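Local coordinates for protein pilus tip adhesin Cpa (Streptococcus pyogenes, PDB 4C0Z) that forms part of the pilus tip and can bind host cell-surface targets covalently through reactive thioester bonds, mediating streptococcal adhesion, at residues N101-L106 / N185-N190; T130-W135 / K148-E153; S144-A149 / N169-L174. All coordinates share one frame; numbering follows the deposited sequence.

All three contacts belong to the helical part of the N-terminal thioester domain. Interaction 1 is a surface contact, where a loop leading into the barrel strand 191-198 rests on helix 98-108. Interaction 2 is buried and joins helix 123-138 to the start of helix 151-157. Interaction 3, partly buried, shares Lys148 and Ala149 with it and lays the preceding loop on helix 161-174; Leu171 packs into both. Interaction 1 lies about 20 Å, centre to centre, from each of the others; other residues of its helix, Ile102, Ile105 and Leu106, pack on Ile134, and Ile105 also on Ala133 and Leu174. No direct hydrogen bond crosses any of the contacts: 1 and 3 rely on aliphatic packing, whereas 2 adds a water bridge.

Interaction 1. Residues N101-L106 / N185-N190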
ATOM      1  N   ASN I 101      14.941  -9.375 -12.500  1.00 61.78           N
ATOM      2  CA  ASN I 101      14.479  -8.000 -12.648  1.00 59.60           C
ATOM      3  C   ASN I 101      14.696  -7.201 -11.376  1.00 58.96           C
ATOM      4  O   ASN I 101      15.191  -6.075 -11.440  1.00 58.01           O
ATOM      5  CB  ASN I 101      13.023  -7.955 -13.101  1.00 59.57           C
ATOM      6  CG  ASN I 101      12.872  -8.282 -14.562  1.00 81.58           C
ATOM      7  OD1 ASN I 101      13.720  -7.952 -15.399  1.00 75.63           O
ATOM      8  ND2 ASN I 101      11.796  -8.954 -14.901  1.00 75.15           N
ATOM      9  N   ILE I 102      14.374  -7.805 -10.221  1.00 53.89           N
ATOM     10  CA  ILE I 102      14.537  -7.192  -8.913  1.00 50.71           C
ATOM     11  C   ILE I 102      16.024  -6.945  -8.644  1.00 55.47           C
ATOM     12  O   ILE I 102      16.395  -5.820  -8.287  1.00 53.74           O
ATOM     13  CB  ILE I 102      13.789  -7.996  -7.806  1.00 51.35           C
ATOM     14  CG1 ILE I 102      12.256  -7.765  -7.927  1.00 50.18           C
ATOM     15  CG2 ILE I 102      14.283  -7.620  -6.398  1.00 47.35           C
ATOM     16  CD1 ILE I 102      11.399  -8.851  -7.395  1.00 53.69           C
ATOM     17  N   LEU I 103      16.867  -7.966  -8.887  1.00 55.90           N
ATOM     18  CA  LEU I 103      18.328  -7.882  -8.737  1.00 58.57           C
ATOM     19  C   LEU I 103      18.913  -6.760  -9.586  1.00 64.07           C
ATOM     20  O   LEU I 103      19.764  -6.009  -9.093  1.00 63.53           O
ATOM     21  CB  LEU I 103      19.008  -9.203  -9.088  1.00 62.41           C
ATOM     22  CG  LEU I 103      19.566 -10.048  -7.931  1.00 67.42           C
ATOM     23  CD1 LEU I 103      20.411 -11.177  -8.462  1.00 70.24           C
ATOM     24  CD2 LEU I 103      20.398  -9.224  -6.959  1.00 70.84           C
ATOM     25  N   ARG I 104      18.444  -6.632 -10.856  1.00 62.04           N
ATOM     26  CA  ARG I 104      18.883  -5.566 -11.768  1.00 64.51           C
ATOM     27  C   ARG I 104      18.548  -4.175 -11.222  1.00 66.36           C
ATOM     28  O   ARG I 104      19.370  -3.265 -11.339  1.00 67.36           O
ATOM     29  CB  ARG I 104      18.295  -5.735 -13.173  1.00 66.37           C
ATOM     30  CG  ARG I 104      19.204  -6.493 -14.102  1.00 80.77           C
ATOM     31  CD  ARG I 104      18.736  -6.465 -15.546  1.00 96.64           C
ATOM     32  NE  ARG I 104      17.497  -7.220 -15.741  1.00102.62           N
ATOM     33  CZ  ARG I 104      17.440  -8.523 -16.011  1.00118.77           C
ATOM     34  NH1 ARG I 104      18.553  -9.238 -16.107  1.00112.28           N
ATOM     35  NH2 ARG I 104      16.269  -9.118 -16.176  1.00102.91           N
ATOM     36  N   ILE I 105      17.358  -4.023 -10.602  1.00 59.98           N
ATOM     37  CA  ILE I 105      16.909  -2.765 -10.010  1.00 57.90           C
ATOM     38  C   ILE I 105      17.797  -2.409  -8.830  1.00 63.76           C
ATOM     39  O   ILE I 105      18.221  -1.262  -8.730  1.00 65.26           O
ATOM     40  CB  ILE I 105      15.404  -2.788  -9.621  1.00 56.60           C
ATOM     41  CG1 ILE I 105      14.517  -2.803 -10.880  1.00 57.50           C
ATOM     42  CG2 ILE I 105      15.032  -1.603  -8.702  1.00 54.77           C
ATOM     43  CD1 ILE I 105      13.094  -3.215 -10.599  1.00 60.27           C
ATOM     44  N   LEU I 106      18.074  -3.378  -7.944  1.00 58.45           N
ATOM     45  CA  LEU I 106      18.899  -3.139  -6.770  1.00 56.99           C
ATOM     46  C   LEU I 106      20.336  -2.790  -7.147  1.00 65.12           C
ATOM     47  O   LEU I 106      20.902  -1.869  -6.564  1.00 65.39           O
ATOM     48  CB  LEU I 106      18.814  -4.322  -5.784  1.00 55.18           C
ATOM     49  CG  LEU I 106      17.430  -4.597  -5.169  1.00 55.69           C
ATOM     50  CD1 LEU I 106      17.469  -5.749  -4.189  1.00 54.56           C
ATOM     51  CD2 LEU I 106      16.883  -3.379  -4.458  1.00 54.37           C
ATOM     52  N   ASN I 185      27.634  -2.303 -17.395  1.00107.31           N
ATOM     53  CA  ASN I 185      27.810  -3.189 -16.249  1.00104.41           C
ATOM     54  C   ASN I 185      26.560  -4.027 -15.967  1.00103.26           C
ATOM     55  O   ASN I 185      25.517  -3.481 -15.599  1.00 97.81           O
ATOM     56  CB  ASN I 185      28.239  -2.396 -15.013  1.00102.64           C
ATOM     57  CG  ASN I 185      29.481  -1.565 -15.208  1.00122.21           C
ATOM     58  OD1 ASN I 185      30.546  -2.075 -15.541  1.00117.25           O
ATOM     59  ND2 ASN I 185      29.367  -0.262 -14.997  1.00113.89           N
ATOM     60  N   GLN I 186      26.666  -5.354 -16.155  1.00101.07           N
ATOM     61  CA  GLN I 186      25.573  -6.303 -15.909  1.00 96.99           C
ATOM     62  C   GLN I 186      25.739  -6.951 -14.522  1.00 97.37           C
ATOM     63  O   GLN I 186      26.860  -7.008 -14.019  1.00 99.01           O
ATOM     64  CB  GLN I 186      25.518  -7.377 -17.018  1.00102.02           C
ATOM     65  CG  GLN I 186      25.207  -6.841 -18.427  1.00115.61           C
ATOM     66  CD  GLN I 186      23.788  -6.334 -18.601  1.00132.04           C
ATOM     67  OE1 GLN I 186      22.813  -7.092 -18.565  1.00125.08           O
ATOM     68  NE2 GLN I 186      23.645  -5.036 -18.830  1.00122.87           N
ATOM     69  N   VAL I 187      24.630  -7.420 -13.900  1.00 89.76           N
ATOM     70  CA  VAL I 187      24.643  -8.066 -12.574  1.00 86.46           C
ATOM     71  C   VAL I 187      25.587  -9.291 -12.559  1.00 95.61           C
ATOM     72  O   VAL I 187      25.346 -10.263 -13.284  1.00 96.40           O
ATOM     73  CB  VAL I 187      23.227  -8.434 -12.048  1.00 84.53           C
ATOM     74  CG1 VAL I 187      23.280  -9.040 -10.644  1.00 81.30           C
ATOM     75  CG2 VAL I 187      22.313  -7.224 -12.061  1.00 80.77           C
ATOM     76  N   PRO I 188      26.657  -9.264 -11.732  1.00 94.69           N
ATOM     77  CA  PRO I 188      27.540 -10.439 -11.654  1.00 99.03           C
ATOM     78  C   PRO I 188      26.923 -11.550 -10.792  1.00102.20           C
ATOM     79  O   PRO I 188      25.979 -11.290 -10.049  1.00 96.84           O
ATOM     80  CB  PRO I 188      28.811  -9.866 -11.026  1.00102.85           C
ATOM     81  CG  PRO I 188      28.306  -8.755 -10.134  1.00101.58           C
ATOM     82  CD  PRO I 188      27.090  -8.192 -10.808  1.00 93.91           C
ATOM     83  N   ALA I 189      27.471 -12.778 -10.876  1.00104.12           N
ATOM     84  CA  ALA I 189      27.007 -13.942 -10.106  1.00102.68           C
ATOM     85  C   ALA I 189      27.121 -13.761  -8.570  1.00104.63           C
ATOM     86  O   ALA I 189      26.315 -14.332  -7.833  1.00100.94           O
ATOM     87  CB  ALA I 189      27.764 -15.190 -10.546  1.00108.36           C
ATOM     88  N   ASN I 190      28.111 -12.963  -8.104  1.00103.52           N
ATOM     89  CA  ASN I 190      28.373 -12.717  -6.677  1.00101.05           C
ATOM     90  C   ASN I 190      27.438 -11.678  -6.023  1.00 98.07           C
ATOM     91  O   ASN I 190      27.391 -11.614  -4.793  1.00 94.64           O
ATOM     92  CB  ASN I 190      29.854 -12.368  -6.430  1.00106.09           C
ATOM     93  CG  ASN I 190      30.362 -11.175  -7.199  1.00128.66           C
ATOM     94  OD1 ASN I 190      30.426 -11.176  -8.431  1.00126.40           O
ATOM     95  ND2 ASN I 190      30.797 -10.152  -6.483  1.00117.59           N
TER
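Helix 98-108 of the thioester domain receives Val187 against Leu103 and Arg104. Val187 belongs to the loop that carries the chain from helix 177-181 into strand 191-198 of the antiparallel barrel. The backbones come nearest at Arg104 and Val187, whose CA atoms are 6.3 Å apart, and the two methyls of the valine divide the work. With CG1 anti to the backbone N (chi1 -177°), one branch reaches Leu103 and the other turns to Arg104. Val187 CG1 meets Leu103 CD1 at 4.2 Å, a loose apolar touch in which the side chains cross at about a right angle. Val187 CG2 sits closer, 3.8 Å from Arg104 CG, and is as near to Arg104 CA, so it lies over the root of the arginine and not its charged end. No hydrogen bond spans the segments. Tyr107, a turn further along the helix, also touches Val187, while Leu103 also touches Tyr191 and Ala209 of the barrel. The loop has its own polar ties: Gln186 NE2 bonds to the carbonyl oxygens of Val180 and Leu183, and Asn185 O accepts a bond from Asn115 ND2. Beyond the methylene that Val187 covers, the arginine chain bends at chi3 and folds back along its own helix. There Arg104 NH2, which also has a long, weak ion pair with Glu181, donates to Asn101 OD1 at 2.9 Å with an N-H...O angle of 160°; the oxygen lies at the edge of the guanidinium, in its plane, whereas NH2 stands 47° out of the carbonyl plane of the asparagine.

Interaction 2. Residues T130-W135 / K148-E153; sequences TQNAIW and KAFQQE
Asn132 and Phe150 make the tight part of this contact, the amide of the first lying at the ring edge of the second. Asn132 CG is 4.0 Å from Phe150 CE1, close to the ring plane, and the amide and ring planes stand 78° apart, so the two flat groups meet nearly perpendicular. Phe150 occupies the N-cap position of helix 151-157 in a left-handed backbone conformation (phi 62°), and its ring also packs on Leu171 of helix 161-174, as does Asn132. Towards Glu153, which is partly exposed, the contact is looser. Asn132 ND2 and Glu153 OE2 are 4.5 Å apart, too far to bond directly, and one water bridges them: it accepts from Asn132 ND2 at 3.1 Å and donates to Glu153 OE2 at 2.7 Å. ND2 also donates to Leu128 O, one turn back in its own helix; carbonyl and water together would set the amide's rotation. The same water lies at the edge of the Trp135 ring, in its plane. Trp135, on the same helix, lines the spermidine pocket with Cys55, and the Asn132 side chain lies about 10 Å from that ligand. In this part of the thioester domain, then, the N-terminal end of helix 151-157, through its N-cap phenylalanine, meets the side of helix 123-138.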
ATOM      1  N   THR I 130      13.820   3.819  -6.603  1.00 48.46           N
ATOM      2  CA  THR I 130      14.161   2.396  -6.494  1.00 48.17           C
ATOM      3  C   THR I 130      12.979   1.590  -5.936  1.00 48.20           C
ATOM      4  O   THR I 130      12.607   0.564  -6.515  1.00 49.98           O
ATOM      5  CB  THR I 130      15.444   2.203  -5.686  1.00 50.19           C
ATOM      6  OG1 THR I 130      16.440   3.100  -6.180  1.00 56.28           O
ATOM      7  CG2 THR I 130      15.957   0.766  -5.738  1.00 47.57           C
ATOM      8  N   GLN I 131      12.379   2.082  -4.842  1.00 39.56           N
ATOM      9  CA  GLN I 131      11.222   1.461  -4.198  1.00 35.50           C
ATOM     10  C   GLN I 131      10.038   1.318  -5.158  1.00 37.84           C
ATOM     11  O   GLN I 131       9.404   0.259  -5.192  1.00 37.03           O
ATOM     12  CB  GLN I 131      10.834   2.213  -2.917  1.00 33.45           C
ATOM     13  CG  GLN I 131       9.644   1.599  -2.148  1.00 33.23           C
ATOM     14  CD  GLN I 131       9.968   0.234  -1.607  1.00 38.62           C
ATOM     15  OE1 GLN I 131      10.556   0.111  -0.540  1.00 31.14           O
ATOM     16  NE2 GLN I 131       9.633  -0.822  -2.349  1.00 31.28           N
ATOM     17  N   ASN I 132       9.769   2.376  -5.942  1.00 35.50           N
ATOM     18  CA  ASN I 132       8.713   2.384  -6.950  1.00 36.95           C
ATOM     19  C   ASN I 132       8.974   1.386  -8.066  1.00 44.31           C
ATOM     20  O   ASN I 132       8.040   0.724  -8.495  1.00 45.04           O
ATOM     21  CB  ASN I 132       8.451   3.792  -7.467  1.00 40.03           C
ATOM     22  CG  ASN I 132       7.418   4.482  -6.603  1.00 59.65           C
ATOM     23  OD1 ASN I 132       6.242   4.463  -6.920  1.00 53.87           O
ATOM     24  ND2 ASN I 132       7.795   4.983  -5.424  1.00 51.48           N
ATOM     25  N   ALA I 133      10.245   1.210  -8.470  1.00 43.60           N
ATOM     26  CA  ALA I 133      10.638   0.215  -9.468  1.00 44.92           C
ATOM     27  C   ALA I 133      10.469  -1.212  -8.883  1.00 45.11           C
ATOM     28  O   ALA I 133       9.966  -2.103  -9.570  1.00 43.23           O
ATOM     29  CB  ALA I 133      12.069   0.456  -9.918  1.00 48.67           C
ATOM     30  N   ILE I 134      10.826  -1.403  -7.604  1.00 41.33           N
ATOM     31  CA  ILE I 134      10.631  -2.674  -6.886  1.00 40.73           C
ATOM     32  C   ILE I 134       9.127  -3.059  -6.833  1.00 41.89           C
ATOM     33  O   ILE I 134       8.772  -4.180  -7.221  1.00 42.43           O
ATOM     34  CB  ILE I 134      11.285  -2.634  -5.465  1.00 41.98           C
ATOM     35  CG1 ILE I 134      12.864  -2.638  -5.551  1.00 44.41           C
ATOM     36  CG2 ILE I 134      10.751  -3.754  -4.548  1.00 39.11           C
ATOM     37  CD1 ILE I 134      13.519  -3.916  -6.123  1.00 54.09           C
ATOM     38  N   TRP I 135       8.262  -2.116  -6.407  1.00 36.18           N
ATOM     39  CA  TRP I 135       6.806  -2.316  -6.311  1.00 34.90           C
ATOM     40  C   TRP I 135       6.180  -2.682  -7.638  1.00 37.63           C
ATOM     41  O   TRP I 135       5.217  -3.447  -7.648  1.00 36.32           O
ATOM     42  CB  TRP I 135       6.095  -1.087  -5.738  1.00 32.42           C
ATOM     43  CG  TRP I 135       6.273  -0.895  -4.269  1.00 32.19           C
ATOM     44  CD1 TRP I 135       6.403  -1.865  -3.324  1.00 33.96           C
ATOM     45  CD2 TRP I 135       6.186   0.347  -3.559  1.00 31.25           C
ATOM     46  NE1 TRP I 135       6.470  -1.302  -2.080  1.00 31.76           N
ATOM     47  CE2 TRP I 135       6.342   0.055  -2.192  1.00 32.40           C
ATOM     48  CE3 TRP I 135       6.020   1.683  -3.952  1.00 33.04           C
ATOM     49  CZ2 TRP I 135       6.344   1.044  -1.216  1.00 31.17           C
ATOM     50  CZ3 TRP I 135       6.035   2.662  -2.987  1.00 33.50           C
ATOM     51  CH2 TRP I 135       6.168   2.342  -1.633  1.00 32.75           C
ATOM     52  N   LYS I 148       4.338  11.183 -16.167  1.00 78.67           N
ATOM     53  CA  LYS I 148       3.282  11.580 -15.238  1.00 75.70           C
ATOM     54  C   LYS I 148       3.529  11.061 -13.801  1.00 75.52           C
ATOM     55  O   LYS I 148       2.749  11.385 -12.903  1.00 74.14           O
ATOM     56  CB  LYS I 148       1.924  11.075 -15.752  1.00 78.33           C
ATOM     57  CG  LYS I 148       1.419  11.794 -16.993  1.00 95.23           C
ATOM     58  CD  LYS I 148       0.094  11.227 -17.475  1.00103.81           C
ATOM     59  CE  LYS I 148      -0.373  11.921 -18.734  1.00113.76           C
ATOM     60  NZ  LYS I 148      -1.600  11.295 -19.286  1.00118.05           N
ATOM     61  N   ALA I 149       4.598  10.261 -13.581  1.00 69.56           N
ATOM     62  CA  ALA I 149       4.923   9.686 -12.271  1.00 65.32           C
ATOM     63  C   ALA I 149       5.292  10.731 -11.209  1.00 67.25           C
ATOM     64  O   ALA I 149       5.698  11.838 -11.553  1.00 68.79           O
ATOM     65  CB  ALA I 149       6.035   8.654 -12.402  1.00 66.32           C
ATOM     66  N   PHE I 150       5.136  10.367  -9.913  1.00 59.54           N
ATOM     67  CA  PHE I 150       5.470  11.163  -8.728  1.00 57.51           C
ATOM     68  C   PHE I 150       4.681  12.486  -8.598  1.00 63.82           C
ATOM     69  O   PHE I 150       5.180  13.433  -7.988  1.00 64.33           O
ATOM     70  CB  PHE I 150       6.989  11.405  -8.623  1.00 60.05           C
ATOM     71  CG  PHE I 150       7.837  10.177  -8.846  1.00 61.55           C
ATOM     72  CD1 PHE I 150       7.765   9.088  -7.977  1.00 61.95           C
ATOM     73  CD2 PHE I 150       8.696  10.096  -9.931  1.00 66.38           C
ATOM     74  CE1 PHE I 150       8.535   7.940  -8.198  1.00 63.65           C
ATOM     75  CE2 PHE I 150       9.475   8.951 -10.147  1.00 69.75           C
ATOM     76  CZ  PHE I 150       9.402   7.887  -9.269  1.00 65.72           C
ATOM     77  N   GLN I 151       3.429  12.526  -9.111  1.00 60.74           N
ATOM     78  CA  GLN I 151       2.582  13.713  -9.004  1.00 61.11           C
ATOM     79  C   GLN I 151       2.220  14.035  -7.543  1.00 62.26           C
ATOM     80  O   GLN I 151       2.304  15.201  -7.141  1.00 63.67           O
ATOM     81  CB  GLN I 151       1.346  13.596  -9.891  1.00 63.30           C
ATOM     82  CG  GLN I 151       1.593  14.107 -11.311  1.00 84.01           C
ATOM     83  CD  GLN I 151       0.355  14.027 -12.173  1.00103.46           C
ATOM     84  OE1 GLN I 151      -0.703  14.598 -11.859  1.00 97.75           O
ATOM     85  NE2 GLN I 151       0.465  13.332 -13.295  1.00 99.73           N
ATOM     86  N   GLN I 152       1.866  13.009  -6.745  1.00 53.98           N
ATOM     87  CA  GLN I 152       1.544  13.186  -5.320  1.00 50.90           C
ATOM     88  C   GLN I 152       2.798  13.554  -4.526  1.00 51.96           C
ATOM     89  O   GLN I 152       2.751  14.474  -3.708  1.00 51.56           O
ATOM     90  CB  GLN I 152       0.853  11.939  -4.717  1.00 49.98           C
ATOM     91  CG  GLN I 152      -0.587  11.709  -5.197  1.00 61.35           C
ATOM     92  CD  GLN I 152      -1.560  12.828  -4.888  1.00 67.78           C
ATOM     93  OE1 GLN I 152      -1.707  13.276  -3.748  1.00 62.62           O
ATOM     94  NE2 GLN I 152      -2.268  13.271  -5.910  1.00 54.75           N
ATOM     95  N   GLU I 153       3.923  12.873  -4.814  1.00 47.30           N
ATOM     96  CA  GLU I 153       5.236  13.125  -4.202  1.00 46.73           C
ATOM     97  C   GLU I 153       5.718  14.551  -4.506  1.00 50.95           C
ATOM     98  O   GLU I 153       6.325  15.179  -3.642  1.00 49.13           O
ATOM     99  CB  GLU I 153       6.275  12.101  -4.690  1.00 48.35           C
ATOM    100  CG  GLU I 153       6.071  10.689  -4.160  1.00 56.06           C
ATOM    101  CD  GLU I 153       5.139   9.771  -4.939  1.00 79.67           C
ATOM    102  OE1 GLU I 153       4.350  10.269  -5.778  1.00 77.05           O
ATOM    103  OE2 GLU I 153       5.184   8.545  -4.687  1.00 65.17           O
TER
HETATM  104  O   HOH W   1       6.326   6.523  -3.234  1.00 48.09           O

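Interaction 3. Residues S144-A149 / N169-L174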
ATOM      1  N   SER I 144       2.205   3.288 -16.326  1.00 67.12           N
ATOM      2  CA  SER I 144       1.965   3.353 -17.769  1.00 72.06           C
ATOM      3  C   SER I 144       2.896   4.386 -18.386  1.00 79.58           C
ATOM      4  O   SER I 144       3.631   4.073 -19.321  1.00 83.13           O
ATOM      5  CB  SER I 144       0.512   3.715 -18.070  1.00 77.75           C
ATOM      6  OG  SER I 144       0.144   4.949 -17.470  1.00 89.63           O
ATOM      7  N   ASP I 145       2.861   5.619 -17.848  1.00 75.14           N
ATOM      8  CA  ASP I 145       3.644   6.747 -18.326  1.00 77.72           C
ATOM      9  C   ASP I 145       4.428   7.397 -17.196  1.00 79.46           C
ATOM     10  O   ASP I 145       3.856   8.074 -16.338  1.00 76.66           O
ATOM     11  CB  ASP I 145       2.747   7.772 -19.059  1.00 81.88           C
ATOM     12  CG  ASP I 145       3.488   8.946 -19.681  1.00 99.50           C
ATOM     13  OD1 ASP I 145       4.622   8.740 -20.181  1.00102.65           O
ATOM     14  OD2 ASP I 145       2.923  10.060 -19.701  1.00107.92           O
ATOM     15  N   THR I 146       5.754   7.194 -17.219  1.00 77.66           N
ATOM     16  CA  THR I 146       6.707   7.726 -16.246  1.00 76.42           C
ATOM     17  C   THR I 146       6.784   9.255 -16.292  1.00 81.48           C
ATOM     18  O   THR I 146       7.185   9.860 -15.309  1.00 78.79           O
ATOM     19  CB  THR I 146       8.075   7.063 -16.418  1.00 86.98           C
ATOM     20  OG1 THR I 146       8.499   7.223 -17.773  1.00 90.80           O
ATOM     21  CG2 THR I 146       8.059   5.588 -16.039  1.00 85.53           C
ATOM     22  N   SER I 147       6.368   9.879 -17.419  1.00 82.52           N
ATOM     23  CA  SER I 147       6.321  11.336 -17.611  1.00 84.12           C
ATOM     24  C   SER I 147       5.329  11.977 -16.633  1.00 85.63           C
ATOM     25  O   SER I 147       5.458  13.161 -16.319  1.00 86.12           O
ATOM     26  CB  SER I 147       5.892  11.665 -19.037  1.00 90.99           C
ATOM     27  OG  SER I 147       6.711  11.012 -19.993  1.00103.41           O
ATOM     28  N   LYS I 148       4.338  11.183 -16.167  1.00 78.67           N
ATOM     29  CA  LYS I 148       3.282  11.580 -15.238  1.00 75.70           C
ATOM     30  C   LYS I 148       3.529  11.061 -13.801  1.00 75.52           C
ATOM     31  O   LYS I 148       2.749  11.385 -12.903  1.00 74.14           O
ATOM     32  CB  LYS I 148       1.924  11.075 -15.752  1.00 78.33           C
ATOM     33  CG  LYS I 148       1.419  11.794 -16.993  1.00 95.23           C
ATOM     34  CD  LYS I 148       0.094  11.227 -17.475  1.00103.81           C
ATOM     35  CE  LYS I 148      -0.373  11.921 -18.734  1.00113.76           C
ATOM     36  NZ  LYS I 148      -1.600  11.295 -19.286  1.00118.05           N
ATOM     37  N   ALA I 149       4.598  10.261 -13.581  1.00 69.56           N
ATOM     38  CA  ALA I 149       4.923   9.686 -12.271  1.00 65.32           C
ATOM     39  C   ALA I 149       5.292  10.731 -11.209  1.00 67.25           C
ATOM     40  O   ALA I 149       5.698  11.838 -11.553  1.00 68.79           O
ATOM     41  CB  ALA I 149       6.035   8.654 -12.402  1.00 66.32           C
ATOM     42  N   ASN I 169      12.841   9.934 -15.285  1.00 73.00           N
ATOM     43  CA  ASN I 169      13.711   9.289 -16.266  1.00 77.11           C
ATOM     44  C   ASN I 169      14.376   8.038 -15.693  1.00 80.80           C
ATOM     45  O   ASN I 169      14.464   7.022 -16.392  1.00 83.58           O
ATOM     46  CB  ASN I 169      14.760  10.269 -16.805  1.00 82.81           C
ATOM     47  CG  ASN I 169      15.005  10.141 -18.288  1.00115.08           C
ATOM     48  OD1 ASN I 169      15.098   9.036 -18.844  1.00109.79           O
ATOM     49  ND2 ASN I 169      15.023  11.275 -18.980  1.00113.65           N
ATOM     50  N   ALA I 170      14.822   8.107 -14.418  1.00 73.20           N
ATOM     51  CA  ALA I 170      15.465   6.983 -13.736  1.00 71.45           C
ATOM     52  C   ALA I 170      14.488   5.826 -13.513  1.00 72.80           C
ATOM     53  O   ALA I 170      14.886   4.676 -13.687  1.00 74.00           O
ATOM     54  CB  ALA I 170      16.081   7.433 -12.426  1.00 70.21           C
ATOM     55  N   LEU I 171      13.204   6.128 -13.196  1.00 65.90           N
ATOM     56  CA  LEU I 171      12.148   5.120 -13.021  1.00 63.01           C
ATOM     57  C   LEU I 171      11.887   4.391 -14.339  1.00 69.27           C
ATOM     58  O   LEU I 171      11.817   3.158 -14.346  1.00 67.88           O
ATOM     59  CB  LEU I 171      10.850   5.747 -12.469  1.00 59.92           C
ATOM     60  CG  LEU I 171       9.660   4.785 -12.251  1.00 62.33           C
ATOM     61  CD1 LEU I 171       9.930   3.780 -11.121  1.00 60.09           C
ATOM     62  CD2 LEU I 171       8.375   5.562 -12.000  1.00 62.86           C
ATOM     63  N   LYS I 172      11.788   5.164 -15.447  1.00 69.73           N
ATOM     64  CA  LYS I 172      11.576   4.676 -16.810  1.00 72.93           C
ATOM     65  C   LYS I 172      12.646   3.649 -17.191  1.00 78.95           C
ATOM     66  O   LYS I 172      12.322   2.577 -17.716  1.00 79.43           O
ATOM     67  CB  LYS I 172      11.587   5.858 -17.807  1.00 79.14           C
ATOM     68  CG  LYS I 172      11.099   5.494 -19.204  1.00 91.48           C
ATOM     69  CD  LYS I 172      11.368   6.591 -20.216  1.00105.86           C
ATOM     70  CE  LYS I 172      10.685   6.338 -21.544  1.00119.36           C
ATOM     71  NZ  LYS I 172      11.278   5.194 -22.286  1.00129.58           N
ATOM     72  N   ARG I 173      13.915   3.982 -16.908  1.00 76.35           N
ATOM     73  CA  ARG I 173      15.056   3.128 -17.212  1.00 78.27           C
ATOM     74  C   ARG I 173      15.090   1.863 -16.352  1.00 78.96           C
ATOM     75  O   ARG I 173      15.334   0.790 -16.896  1.00 80.83           O
ATOM     76  CB  ARG I 173      16.373   3.915 -17.124  1.00 80.21           C
ATOM     77  CG  ARG I 173      16.522   4.979 -18.218  1.00 87.66           C
ATOM     78  CD  ARG I 173      17.730   5.860 -17.989  1.00 94.81           C
ATOM     79  NE  ARG I 173      18.979   5.198 -18.377  1.00104.02           N
ATOM     80  CZ  ARG I 173      20.194   5.683 -18.134  1.00111.17           C
ATOM     81  NH1 ARG I 173      20.340   6.842 -17.500  1.00 90.76           N
ATOM     82  NH2 ARG I 173      21.271   5.011 -18.519  1.00 94.40           N
ATOM     83  N   LEU I 174      14.809   1.979 -15.037  1.00 70.09           N
ATOM     84  CA  LEU I 174      14.813   0.849 -14.094  1.00 67.66           C
ATOM     85  C   LEU I 174      13.757  -0.237 -14.369  1.00 72.55           C
ATOM     86  O   LEU I 174      14.023  -1.414 -14.112  1.00 72.38           O
ATOM     87  CB  LEU I 174      14.665   1.329 -12.631  1.00 63.28           C
ATOM     88  CG  LEU I 174      15.840   2.057 -11.997  1.00 67.54           C
ATOM     89  CD1 LEU I 174      15.467   2.578 -10.621  1.00 63.05           C
ATOM     90  CD2 LEU I 174      17.070   1.170 -11.904  1.00 70.76           C
TER
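Asp145 OD1 is gripped by Ser147, from OG at 3.1 Å and, weakly, from the backbone N, and between these two residues Thr146 is presented to Lys172. The weak N-H bond has the pattern of an Asx turn. Two backbone bonds, Lys148 N to Asp145 O and Ala149 N to Thr146 O, wind the loop into overlapping turns that carry Thr146 and Ala149 on the side of helix 161-174. Thr146 packs on Lys172 with both branches, the two side chains crossing at about a right angle. Its OG1, held between backbone N and carbonyl carbon (chi1 55°), rests against the lysine stem, 3.4 Å from both Lys172 CB and Lys172 CG. Its methyl turns to the backbone: Thr146 CG2 is 3.7 Å from Lys172 CA and 4.1 Å from Leu171 CD2. That same leucine branch meets Ala149 CB at 3.9 Å and also packs on the Phe150 ring, while Leu171 CD1 turns to Asn132. Nearby, Ala149 O accepts a bond from Arg168 NE. Across the two segments the hydroxyl meets aliphatic carbons, and the rest of the lysine extends clear of the loop. The polar bonds lie within the loop, consistent with their setting its shape, while methyl and methylene packing joins it to the helix.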